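Side-chain contacts in GTPase-activating protein skywalker (Drosophila melanogaster, PDB 5HJQ), which acts as a GTPase-activating protein for Rab35 in synaptic vesicle protein recycling and binds phosphoinositides through its TBC domain, the part crystallised here: residues Ala157-Ala161 with Thr162-Pro166; Asp178-Val181 with Asn182-Tyr186; Asn330-Gly333 with Asn334-Lys338. All blocks are in the same frame, centred on the assembly; numbering follows the deposited sequence.

How the interactions relate
All three interactions are local and follow one another along the all-helical TBC domain. Interactions 1 and 2 are neighbours, their centres about 12 Å apart, and they touch through F158: its CE2 lies 3.7 Å from G185 CA, so the ring from the 157-161 segment rests against the helix of interaction 2. Both also pack on helix 197-204. Interaction 3 stands apart, its centre about 20 Å from that of interaction 1 and about 32 Å from that of interaction 2, yet helix 274-279 touches interaction 1 through W276 and interaction 3 through W277. None of them reaches the inositol trisphosphate pocket, to which K98, R102, K300 and R304 contribute.

Interaction 1: Ala157-Ala161 with Thr162-Pro166; sequences AFVDA and THCLP
D160 and H163 lie side by side and point the same way, with the carboxylate brought to the edge of the imidazole rather than over a face. OD2 of D160 sits 2.8 Å from ND1 of H163, near the ring plane, in a weak hydrogen bond. The two flat groups are steeply turned, 76° between carboxylate and ring. With its CG anti to the backbone N (chi1 -172°), D160 swings the carboxylate forward over the turn, where its other oxygen is used as well: T162 N donates to OD1 over 2.9 Å, on the anti side and 27° out of the carboxylate plane. This bond closes an Asx turn. The backbone folds with it, since H163 N donates to D160 O at 2.7 Å, as in a type I beta turn with A161 and T162 at its corners. D160 thus holds T162 by OD1, and H163 by both its backbone O and, weakly, OD2. Beside the turn, V159 CG2 and C164 SG make a loose apolar contact at 4.3 Å. The turn belongs to the long loop between helices 134-143 and 171-187; the H163 ring stacks on W276 of helix 274-279, while C164 meets Y198 of helix 197-204.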
# COMPACT_ATOMS: atom_id res chain seq x y z
N ALA A 157 -2.89 -14.09 -13.77
CA ALA A 157 -4.30 -13.78 -13.51
C ALA A 157 -4.56 -13.14 -12.14
O ALA A 157 -5.64 -12.58 -11.93
CB ALA A 157 -5.14 -15.04 -13.65
N PHE A 158 -3.61 -13.22 -11.22
CA PHE A 158 -3.86 -12.69 -9.88
C PHE A 158 -3.84 -11.16 -9.86
O PHE A 158 -4.27 -10.55 -8.88
CB PHE A 158 -2.86 -13.26 -8.85
CG PHE A 158 -1.42 -12.82 -9.05
CD1 PHE A 158 -1.01 -11.54 -8.70
CD2 PHE A 158 -0.48 -13.72 -9.52
CE1 PHE A 158 0.31 -11.16 -8.86
CE2 PHE A 158 0.84 -13.34 -9.68
CZ PHE A 158 1.23 -12.05 -9.35
N VAL A 159 -3.34 -10.54 -10.92
CA VAL A 159 -3.30 -9.08 -10.97
C VAL A 159 -4.69 -8.52 -11.28
O VAL A 159 -5.47 -9.14 -12.00
CB VAL A 159 -2.30 -8.56 -12.03
CG1 VAL A 159 -0.91 -9.14 -11.79
CG2 VAL A 159 -2.77 -8.87 -13.44
N ASP A 160 -4.99 -7.37 -10.70
CA ASP A 160 -6.18 -6.62 -11.08
C ASP A 160 -5.84 -5.85 -12.34
O ASP A 160 -5.13 -4.85 -12.28
CB ASP A 160 -6.62 -5.69 -9.95
CG ASP A 160 -7.97 -5.03 -10.21
OD1 ASP A 160 -8.35 -4.85 -11.38
OD2 ASP A 160 -8.65 -4.69 -9.22
N ALA A 161 -6.34 -6.33 -13.47
CA ALA A 161 -6.06 -5.72 -14.77
C ALA A 161 -6.39 -4.23 -14.77
O ALA A 161 -5.75 -3.43 -15.45
CB ALA A 161 -6.82 -6.43 -15.87
N THR A 162 -7.40 -3.86 -13.99
CA THR A 162 -7.82 -2.47 -13.87
C THR A 162 -6.85 -1.67 -13.01
O THR A 162 -6.77 -0.44 -13.13
CB THR A 162 -9.24 -2.37 -13.27
OG1 THR A 162 -10.11 -3.29 -13.95
CG2 THR A 162 -9.79 -0.96 -13.41
N HIS A 163 -6.09 -2.36 -12.16
CA HIS A 163 -5.20 -1.67 -11.22
C HIS A 163 -3.74 -2.11 -11.31
O HIS A 163 -3.14 -2.49 -10.30
CB HIS A 163 -5.71 -1.86 -9.80
CG HIS A 163 -7.05 -1.24 -9.55
ND1 HIS A 163 -8.23 -1.93 -9.72
CD2 HIS A 163 -7.40 0.01 -9.17
CE1 HIS A 163 -9.25 -1.14 -9.44
NE2 HIS A 163 -8.77 0.05 -9.11
N CYS A 164 -3.18 -2.06 -12.51
CA CYS A 164 -1.73 -2.20 -12.65
C CYS A 164 -1.13 -0.81 -12.66
O CYS A 164 -0.54 -0.37 -13.65
CB CYS A 164 -1.38 -2.98 -13.92
SG CYS A 164 -1.96 -4.69 -13.89
N LEU A 165 -1.29 -0.12 -11.53
CA LEU A 165 -0.91 1.28 -11.40
C LEU A 165 0.58 1.49 -11.60
O LEU A 165 1.40 0.97 -10.84
CB LEU A 165 -1.34 1.80 -10.02
CG LEU A 165 -2.82 1.62 -9.71
CD1 LEU A 165 -3.11 1.86 -8.24
CD2 LEU A 165 -3.66 2.55 -10.58
N PRO A 166 0.94 2.27 -12.64
CA PRO A 166 2.33 2.50 -13.04
C PRO A 166 2.97 3.71 -12.37
O PRO A 166 4.20 3.78 -12.29
CB PRO A 166 2.20 2.73 -14.54
CG PRO A 166 0.88 3.41 -14.68
CD PRO A 166 -0.01 2.87 -13.59

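Interaction 2: Asp178-Val181 with Asn182-Tyr186; sequences DRIV and NVLGY
D178 O is gripped twice by N182, which brings both its side-chain and its backbone N-H to the same oxygen. N182 ND2 donates over 2.6 Å, tilted 30° from the carbonyl plane, and N182 N donates over 3.2 Å from the opposite face. To reach back along the helix, the asparagine takes an unusual first torsion (chi1 -93°), off the common staggered positions, so the amide folds down onto the preceding turn. ND2 also donates to the carbonyl oxygen of M154, which ties the helix to the neighbouring loop. Cut back to an alanine, this position would probably lose the amide tie to M154 O and leave D178 O with only the backbone N-H of the pair. On another side, I180 and L184 run alongside each other with I180 CG2 4.1 Å from L184 CD1, and both lean on L217 of helix 210-221. V183 CG2, beside its own backbone N, comes to 3.2 Å from R179 O. The polar ends of D178 and R179 are held by other parts of the domain: D178 OD1 bonds to Y198 OH and R179 NE forms a salt bridge with E210. Backbone bonds from L184 N to I180 O and from G185 N to V181 O, each 2.9 Å, continue the i to i+4 ladder of the alpha helix, one of many in this all-helical TBC domain.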
# COMPACT_ATOMS: atom_id res chain seq x y z
N ASP A 178 6.15 -5.77 -15.10
CA ASP A 178 5.48 -6.90 -15.72
C ASP A 178 6.32 -8.17 -15.62
O ASP A 178 5.79 -9.26 -15.44
CB ASP A 178 5.17 -6.61 -17.19
CG ASP A 178 4.23 -5.43 -17.36
OD1 ASP A 178 3.42 -5.18 -16.44
OD2 ASP A 178 4.30 -4.76 -18.42
N ARG A 179 7.64 -8.02 -15.73
CA ARG A 179 8.53 -9.16 -15.63
C ARG A 179 8.59 -9.69 -14.20
O ARG A 179 8.61 -10.90 -13.99
CB ARG A 179 9.94 -8.80 -16.12
CG ARG A 179 10.94 -9.94 -15.98
CD ARG A 179 12.09 -9.81 -16.97
NE ARG A 179 12.95 -8.67 -16.67
CZ ARG A 179 13.99 -8.32 -17.42
NH1 ARG A 179 14.30 -9.01 -18.50
NH2 ARG A 179 14.73 -7.27 -17.08
N ILE A 180 8.62 -8.79 -13.23
CA ILE A 180 8.70 -9.18 -11.83
C ILE A 180 7.47 -9.97 -11.39
O ILE A 180 7.60 -11.03 -10.76
CB ILE A 180 8.87 -7.96 -10.90
CG1 ILE A 180 10.20 -7.26 -11.17
CG2 ILE A 180 8.80 -8.39 -9.45
CD1 ILE A 180 10.51 -6.16 -10.17
N VAL A 181 6.28 -9.47 -11.72
CA VAL A 181 5.05 -10.13 -11.30
C VAL A 181 4.88 -11.48 -12.02
O VAL A 181 4.28 -12.40 -11.47
CB VAL A 181 3.80 -9.25 -11.56
CG1 VAL A 181 3.89 -7.96 -10.75
CG2 VAL A 181 3.65 -8.94 -13.04
N ASN A 182 5.43 -11.58 -13.22
CA ASN A 182 5.44 -12.85 -13.94
C ASN A 182 6.29 -13.87 -13.22
O ASN A 182 5.90 -15.02 -13.05
CB ASN A 182 5.95 -12.66 -15.37
CG ASN A 182 4.82 -12.43 -16.37
OD1 ASN A 182 4.41 -13.34 -17.08
ND2 ASN A 182 4.32 -11.20 -16.41
N VAL A 183 7.47 -13.43 -12.78
CA VAL A 183 8.38 -14.27 -12.02
C VAL A 183 7.76 -14.70 -10.70
O VAL A 183 7.81 -15.87 -10.32
CB VAL A 183 9.72 -13.55 -11.75
CG1 VAL A 183 10.55 -14.32 -10.74
CG2 VAL A 183 10.50 -13.35 -13.05
N LEU A 184 7.16 -13.74 -9.99
CA LEU A 184 6.50 -14.02 -8.73
C LEU A 184 5.39 -15.05 -8.90
O LEU A 184 5.32 -16.02 -8.15
CB LEU A 184 5.94 -12.73 -8.12
CG LEU A 184 6.99 -11.90 -7.39
CD1 LEU A 184 6.43 -10.58 -6.89
CD2 LEU A 184 7.59 -12.70 -6.24
N GLY A 185 4.55 -14.85 -9.92
CA GLY A 185 3.49 -15.79 -10.24
C GLY A 185 4.03 -17.17 -10.56
O GLY A 185 3.39 -18.18 -10.29
N TYR A 186 5.24 -17.21 -11.12
CA TYR A 186 5.88 -18.46 -11.49
C TYR A 186 6.46 -19.19 -10.28
O TYR A 186 6.39 -20.42 -10.20
CB TYR A 186 6.98 -18.20 -12.51
CG TYR A 186 7.84 -19.40 -12.84
CD1 TYR A 186 7.31 -20.52 -13.47
CD2 TYR A 186 9.20 -19.41 -12.52
CE1 TYR A 186 8.10 -21.62 -13.78
CE2 TYR A 186 10.00 -20.50 -12.83
CZ TYR A 186 9.45 -21.60 -13.45
OH TYR A 186 10.23 -22.69 -13.75

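Interaction 3: Asn330-Gly333 with Asn334-Lys338; sequences NDIG and NALIK
The carboxylate of D331 has the backbone N-H of N334 above it: N334 N donates to OD1 over 3.2 Å, from 67° out of the carboxylate plane. This is an N-cap, with D331 directly ahead of helix 332-341 and its oxygen answering an amide N-H of the first turn. The amide of N334 comes across the same carboxylate at an oblique angle, the two planes 44° apart. N334 ND2 stands 3.2 Å from D331 OD2, but the angle is too poor for a hydrogen bond. With CG anti to the backbone N (chi1 -159°), D331 turns its carboxylate toward the start of the helix, where the opposite charge of the helix dipole would probably favour it. The backbone carries on from the cap: A335 N reaches D331 O in a weak bond, and L336 N donates to I332 O over 2.9 Å. On the buried side, I332 packs on F258 and I261 of helix 252-261, while A335 and L336 meet F313 of helix 300-317. I332 and L336 lie alongside each other, pointing the same way, with I332 CG2 3.9 Å from L336 CD1, and I337, one turn on from G333, brings CG1 to 3.5 Å from G333 O.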
# COMPACT_ATOMS: atom_id res chain seq x y z
N ASN A 330 -24.37 9.74 -5.41
CA ASN A 330 -24.47 8.91 -6.60
C ASN A 330 -23.39 7.83 -6.60
O ASN A 330 -23.62 6.71 -7.03
CB ASN A 330 -24.34 9.78 -7.85
CG ASN A 330 -24.96 11.15 -7.67
OD1 ASN A 330 -24.30 12.17 -7.89
ND2 ASN A 330 -26.23 11.19 -7.27
N ASP A 331 -22.21 8.20 -6.10
CA ASP A 331 -21.07 7.30 -6.05
C ASP A 331 -20.08 7.78 -4.99
O ASP A 331 -19.20 8.59 -5.27
CB ASP A 331 -20.40 7.20 -7.42
CG ASP A 331 -19.56 5.95 -7.57
OD1 ASP A 331 -19.09 5.42 -6.54
OD2 ASP A 331 -19.37 5.50 -8.72
N ILE A 332 -20.25 7.29 -3.76
CA ILE A 332 -19.39 7.66 -2.65
C ILE A 332 -18.01 7.06 -2.86
O ILE A 332 -16.98 7.68 -2.57
CB ILE A 332 -19.97 7.17 -1.30
CG1 ILE A 332 -21.30 7.88 -1.02
CG2 ILE A 332 -18.98 7.41 -0.17
CD1 ILE A 332 -21.90 7.52 0.31
N GLY A 333 -18.01 5.84 -3.39
CA GLY A 333 -16.83 5.16 -3.87
C GLY A 333 -15.83 5.96 -4.64
O GLY A 333 -14.67 5.95 -4.30
N ASN A 334 -16.23 6.64 -5.70
CA ASN A 334 -15.17 7.35 -6.42
C ASN A 334 -15.16 8.79 -5.94
O ASN A 334 -14.30 9.57 -6.32
CB ASN A 334 -15.30 7.26 -7.95
CG ASN A 334 -15.73 5.89 -8.42
OD1 ASN A 334 -15.39 4.83 -7.82
ND2 ASN A 334 -16.33 5.88 -9.63
N ALA A 335 -16.09 9.14 -5.07
CA ALA A 335 -16.02 10.46 -4.44
C ALA A 335 -14.83 10.45 -3.49
O ALA A 335 -14.11 11.44 -3.37
CB ALA A 335 -17.30 10.80 -3.71
N LEU A 336 -14.61 9.31 -2.85
CA LEU A 336 -13.48 9.13 -1.96
C LEU A 336 -12.16 9.14 -2.73
O LEU A 336 -11.18 9.74 -2.29
CB LEU A 336 -13.62 7.83 -1.16
CG LEU A 336 -14.63 7.89 -0.01
CD1 LEU A 336 -15.21 6.52 0.29
CD2 LEU A 336 -13.97 8.48 1.23
N ILE A 337 -12.15 8.47 -3.88
CA ILE A 337 -10.98 8.45 -4.75
C ILE A 337 -10.61 9.85 -5.22
O ILE A 337 -9.45 10.26 -5.15
CB ILE A 337 -11.21 7.55 -5.98
CG1 ILE A 337 -11.41 6.10 -5.56
CG2 ILE A 337 -10.05 7.67 -6.96
CD1 ILE A 337 -10.19 5.47 -4.91
N LYS A 338 -11.61 10.60 -5.68
CA LYS A 338 -11.39 11.96 -6.15
C LYS A 338 -10.88 12.86 -5.02
O LYS A 338 -10.01 13.70 -5.23
CB LYS A 338 -12.68 12.54 -6.75
CG LYS A 338 -13.15 11.87 -8.02
CD LYS A 338 -14.32 12.64 -8.64
CE LYS A 338 -15.45 12.85 -7.64
NZ LYS A 338 -16.79 12.80 -8.30